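Local coordinates for protein YciF (Escherichia coli, PDB 2GS4) that is a homodimeric stress protein of rubrerythrin-like kind that probably binds metal, at the interface of chains A and B. Sequence-based numbering; all coordinates share one arbitrary frame. Chains: chain A/B, Protein yciF.

Contact 1 and contact 2 belong to the same two-fold homodimer interface, and the centres of their C-alpha atoms lie about 25 Å apart. Contact 1 sets helix 76-89 of chain A against helix 76-90 of chain B, whereas contact 2 sets the N-terminal stretch and the start of helix 6-33 of chain A against chain B. Helix 96-127 of chain B serves both, supplying B:Lys108 to contact 1 and B:Thr119, B:Thr122, B:Leu123 and B:Gln126 to contact 2. Each contact has a twin with the chains exchanged, so the helices are gripped at well-separated points, which probably limits rocking between subunits.

Contact 1: the interface of chains A and B. Residues chain A 76-77, 79-81, 83-84; chain B 77, 80-81, 84, 108.
Helix 76-89 of chain A crosses its counterpart, helix 76-90 of chain B, in a helix-to-helix contact that runs through the centre of the homodimer. Small residues bring the backbones together: the methyl groups of A:Ala77 and B:Ala77 lie alongside each other, CB to CB at 3.7 Å, and A:Gly80 and B:Gly80 present no side chain. Three waters join the helices. Water 1 lies between the carbonyl oxygens of the two alanines, and water 2 bridges those of the two glycines, at 2.7 Å from both A:Gly80 O and B:Gly80 O. Beside this polar seam, A:Val76 holds CG1 anti to its backbone N (chi1 170°), and this branch meets CD2 of B:Leu81 at 3.6 Å, the two side chains crossing at about a right angle.

The charged flank is built on A:Glu79, whose chain is extended with CG anti to the backbone N. Its carboxylate OE2 receives a hydrogen bond and salt bridge from B:Lys108 NZ at 3.0 Å, through the syn lone pair. B:Lys108 comes from helix 96-127, its chain bent at chi2 (-68°), and crosses the glutamate at about a right angle. Water 3 lies 2.6 Å from A:Glu79 OE2 and 2.6 Å from B:Glu84 OE1, and also pairs with A:Val76 O. A shared water and the nearby ammonium group would therefore be expected to ease the like charges of A:Glu79 and B:Glu84, whose OE2 and OE1 are 4.8 Å apart. Farther along, the carboxylates of A:Glu83 and B:Glu84 face one another with planes 32° apart and CD atoms separated by 3.8 Å, a proximity that may raise the proton affinity of one of them. By combining close backbone approach, bridging water and a cross-chain ion pair, the site ties the two subunits together at the middle of the dimer.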
# COMPACT_ATOMS: atom_id res chain seq x y z
N VAL A 76 -2.97 4.40 5.03
CA VAL A 76 -3.97 4.41 3.97
C VAL A 76 -3.92 3.15 3.10
O VAL A 76 -4.95 2.68 2.62
CB VAL A 76 -3.79 5.69 3.11
CG1 VAL A 76 -4.63 5.63 1.86
CG2 VAL A 76 -4.19 6.90 3.95
N ALA A 77 -2.73 2.60 2.92
CA ALA A 77 -2.58 1.38 2.12
C ALA A 77 -3.35 0.24 2.78
O ALA A 77 -4.15 -0.42 2.12
CB ALA A 77 -1.10 1.02 1.99
N GLU A 79 -5.74 0.38 4.92
CA GLU A 79 -7.15 0.76 4.95
C GLU A 79 -7.80 0.31 3.64
O GLU A 79 -8.89 -0.27 3.65
CB GLU A 79 -7.25 2.28 5.14
CG GLU A 79 -8.63 2.89 5.22
CD GLU A 79 -8.55 4.41 5.36
OE1 GLU A 79 -8.87 4.93 6.46
OE2 GLU A 79 -8.17 5.08 4.39
N GLY A 80 -7.13 0.55 2.52
CA GLY A 80 -7.67 0.15 1.24
C GLY A 80 -7.75 -1.37 1.09
O GLY A 80 -8.73 -1.90 0.58
N LEU A 81 -6.71 -2.07 1.56
CA LEU A 81 -6.68 -3.52 1.47
C LEU A 81 -7.78 -4.15 2.32
O LEU A 81 -8.33 -5.20 1.97
CB LEU A 81 -5.29 -4.04 1.89
CG LEU A 81 -4.16 -3.61 0.95
CD1 LEU A 81 -2.80 -4.04 1.49
CD2 LEU A 81 -4.41 -4.23 -0.42
N GLU A 83 -10.64 -2.55 3.01
CA GLU A 83 -11.91 -2.26 2.36
C GLU A 83 -12.11 -3.26 1.22
O GLU A 83 -13.24 -3.63 0.91
CB GLU A 83 -11.95 -0.81 1.85
CG GLU A 83 -12.12 0.20 2.99
CD GLU A 83 -12.06 1.64 2.54
OE1 GLU A 83 -11.51 2.46 3.31
OE2 GLU A 83 -12.57 1.97 1.45
N GLU A 84 -11.01 -3.70 0.61
CA GLU A 84 -11.06 -4.67 -0.47
C GLU A 84 -11.65 -5.97 0.07
O GLU A 84 -12.56 -6.55 -0.53
CB GLU A 84 -9.65 -4.90 -1.05
CG GLU A 84 -9.55 -6.02 -2.09
CD GLU A 84 -8.33 -5.89 -2.99
OE1 GLU A 84 -7.33 -5.27 -2.56
OE2 GLU A 84 -8.35 -6.42 -4.12
N ALA B 77 -1.09 -2.37 -2.80
CA ALA B 77 -1.74 -1.24 -2.13
C ALA B 77 -2.55 -0.38 -3.11
O ALA B 77 -3.66 0.03 -2.81
CB ALA B 77 -0.70 -0.38 -1.42
N GLY B 80 -5.99 -1.75 -4.06
CA GLY B 80 -7.00 -1.42 -3.06
C GLY B 80 -7.51 0.01 -3.14
O GLY B 80 -8.72 0.24 -3.02
N LEU B 81 -6.61 0.97 -3.33
CA LEU B 81 -7.01 2.37 -3.41
C LEU B 81 -7.84 2.61 -4.68
O LEU B 81 -8.80 3.39 -4.66
CB LEU B 81 -5.78 3.28 -3.38
CG LEU B 81 -4.94 3.22 -2.10
CD1 LEU B 81 -3.79 4.22 -2.19
CD2 LEU B 81 -5.81 3.54 -0.89
N GLU B 84 -11.49 1.56 -4.16
CA GLU B 84 -12.36 2.45 -3.40
C GLU B 84 -13.12 3.34 -4.37
O GLU B 84 -14.32 3.59 -4.19
CB GLU B 84 -11.55 3.29 -2.39
CG GLU B 84 -10.80 2.44 -1.38
CD GLU B 84 -10.07 3.25 -0.32
OE1 GLU B 84 -9.17 2.68 0.33
OE2 GLU B 84 -10.40 4.44 -0.13
N LYS B 108 -6.94 9.93 -1.30
CA LYS B 108 -6.34 8.77 -0.63
C LYS B 108 -5.19 8.33 -1.51
O LYS B 108 -4.11 7.99 -1.03
CB LYS B 108 -7.34 7.60 -0.52
CG LYS B 108 -8.54 7.83 0.39
CD LYS B 108 -8.13 7.91 1.83
CE LYS B 108 -9.32 7.83 2.76
NZ LYS B 108 -8.88 8.03 4.17
O HOH W 1 -4.95 -0.27 -0.58
O HOH W 2 -10.39 -1.09 -1.42
O HOH W 3 -7.65 3.98 2.04

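Contact 2: the interface of chains A and B. Residues chain A 3-6, 9; chain B 119, 122-123, 125-126.
At the apolar centre, A:Val9 and A:Ile6, from the first turns of helix 6-33, lie on helix 96-127 of the other chain. A:Val9 uses both branches: CG1, anti to its backbone N, touches the methyl CG2 of B:Thr119 at 3.6 Å, while CG2 touches B:Thr122 CG2 at 3.7 Å. It crosses B:Thr119 obliquely but slides past B:Thr122 in the opposite direction. Both threonines place their methyl anti to the backbone N, so carbon rather than hydroxyl meets the valine.

About one turn earlier, at the start of helix 6-33, the tip of A:Ile6 reaches across the aliphatic part of B:Gln126, with CD1 at 3.4 Å from CB, and the same A:Ile6 CD1 brushes B:Leu123 CD2 at 4.0 Å. The methyl of B:Thr122 also extends outward to the backbone of A:Lys4, its CG2 lying 3.8 Å from A:Lys4 CA, and so links the apolar patch to the N-terminal segment.

The polar rim depends on B:Gln126, whose chain bends at chi2 (-63°) and so turns the amide towards that segment while CB and CG stay against A:Ile6. Replacing it with an alanine would remove both the amide donor and CG, and would probably loosen the hold on the N-terminal segment, although part of the contact to A:Ile6 could persist through CB. The amide B:Gln126 NE2 gives a short hydrogen bond to the carbonyl A:Lys4 O at 2.6 Å, with NE2 in the carbonyl plane but the acceptor 34° out of the glutamine amide plane, and the angle at the hydrogen is a bent 126°.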
# COMPACT_ATOMS: atom_id res chain seq x y z
N MSE A 3 12.01 13.06 7.84
CA MSE A 3 12.07 12.99 6.35
C MSE A 3 13.39 13.43 5.70
O MSE A 3 13.37 14.17 4.72
CB MSE A 3 10.92 13.79 5.72
CG MSE A 3 10.58 15.14 6.37
SE MSE A 3 12.01 16.26 7.06
CE MSE A 3 12.83 16.91 5.43
N LYS A 4 14.53 12.98 6.23
CA LYS A 4 15.83 13.35 5.63
C LYS A 4 16.89 12.28 5.84
O LYS A 4 17.83 12.15 5.05
CB LYS A 4 16.33 14.71 6.16
CG LYS A 4 17.75 15.13 5.68
CD LYS A 4 18.06 16.61 6.00
CE LYS A 4 19.53 17.00 5.75
NZ LYS A 4 20.46 16.68 6.89
N THR A 5 16.76 11.50 6.91
CA THR A 5 17.73 10.44 7.18
C THR A 5 17.06 9.09 7.02
O THR A 5 15.83 8.99 6.97
CB THR A 5 18.30 10.55 8.61
OG1 THR A 5 17.29 10.18 9.55
CG2 THR A 5 18.75 11.97 8.90
N ILE A 6 17.88 8.04 6.94
CA ILE A 6 17.40 6.67 6.79
C ILE A 6 16.53 6.38 8.01
O ILE A 6 15.52 5.69 7.95
CB ILE A 6 18.59 5.70 6.76
CG1 ILE A 6 19.46 6.01 5.54
CG2 ILE A 6 18.12 4.26 6.78
CD1 ILE A 6 18.69 6.09 4.24
N VAL A 9 13.06 7.71 7.66
CA VAL A 9 12.33 6.81 6.77
C VAL A 9 11.92 5.57 7.55
O VAL A 9 10.79 5.10 7.45
CB VAL A 9 13.17 6.36 5.54
CG1 VAL A 9 12.41 5.31 4.73
CG2 VAL A 9 13.49 7.55 4.65
N THR B 119 9.58 9.23 0.37
CA THR B 119 10.49 8.18 0.81
C THR B 119 11.55 7.84 -0.25
O THR B 119 12.72 7.65 0.08
CB THR B 119 9.72 6.89 1.18
OG1 THR B 119 8.87 7.15 2.32
CG2 THR B 119 10.69 5.77 1.55
N THR B 122 14.16 10.76 -0.38
CA THR B 122 15.07 10.73 0.75
C THR B 122 16.09 9.61 0.56
O THR B 122 17.28 9.80 0.81
CB THR B 122 14.31 10.52 2.06
OG1 THR B 122 13.43 11.64 2.28
CG2 THR B 122 15.28 10.42 3.23
N LEU B 123 15.62 8.44 0.13
CA LEU B 123 16.53 7.32 -0.08
C LEU B 123 17.54 7.67 -1.17
O LEU B 123 18.74 7.42 -1.02
CB LEU B 123 15.76 6.06 -0.48
CG LEU B 123 15.01 5.31 0.63
CD1 LEU B 123 14.17 4.21 0.00
CD2 LEU B 123 16.01 4.71 1.62
N GLU B 125 18.65 10.55 -2.02
CA GLU B 125 19.64 11.49 -1.52
C GLU B 125 20.60 10.82 -0.55
O GLU B 125 21.78 11.16 -0.50
CB GLU B 125 18.98 12.71 -0.89
CG GLU B 125 17.95 12.44 0.19
CD GLU B 125 17.13 13.68 0.51
OE1 GLU B 125 16.31 13.64 1.45
OE2 GLU B 125 17.32 14.70 -0.19
N GLN B 126 20.11 9.88 0.23
CA GLN B 126 20.97 9.19 1.18
C GLN B 126 21.92 8.24 0.45
O GLN B 126 22.98 7.89 0.96
CB GLN B 126 20.12 8.47 2.23
CG GLN B 126 19.48 9.44 3.25
CD GLN B 126 20.52 10.18 4.08
OE1 GLN B 126 21.55 9.62 4.45
NE2 GLN B 126 20.24 11.45 4.37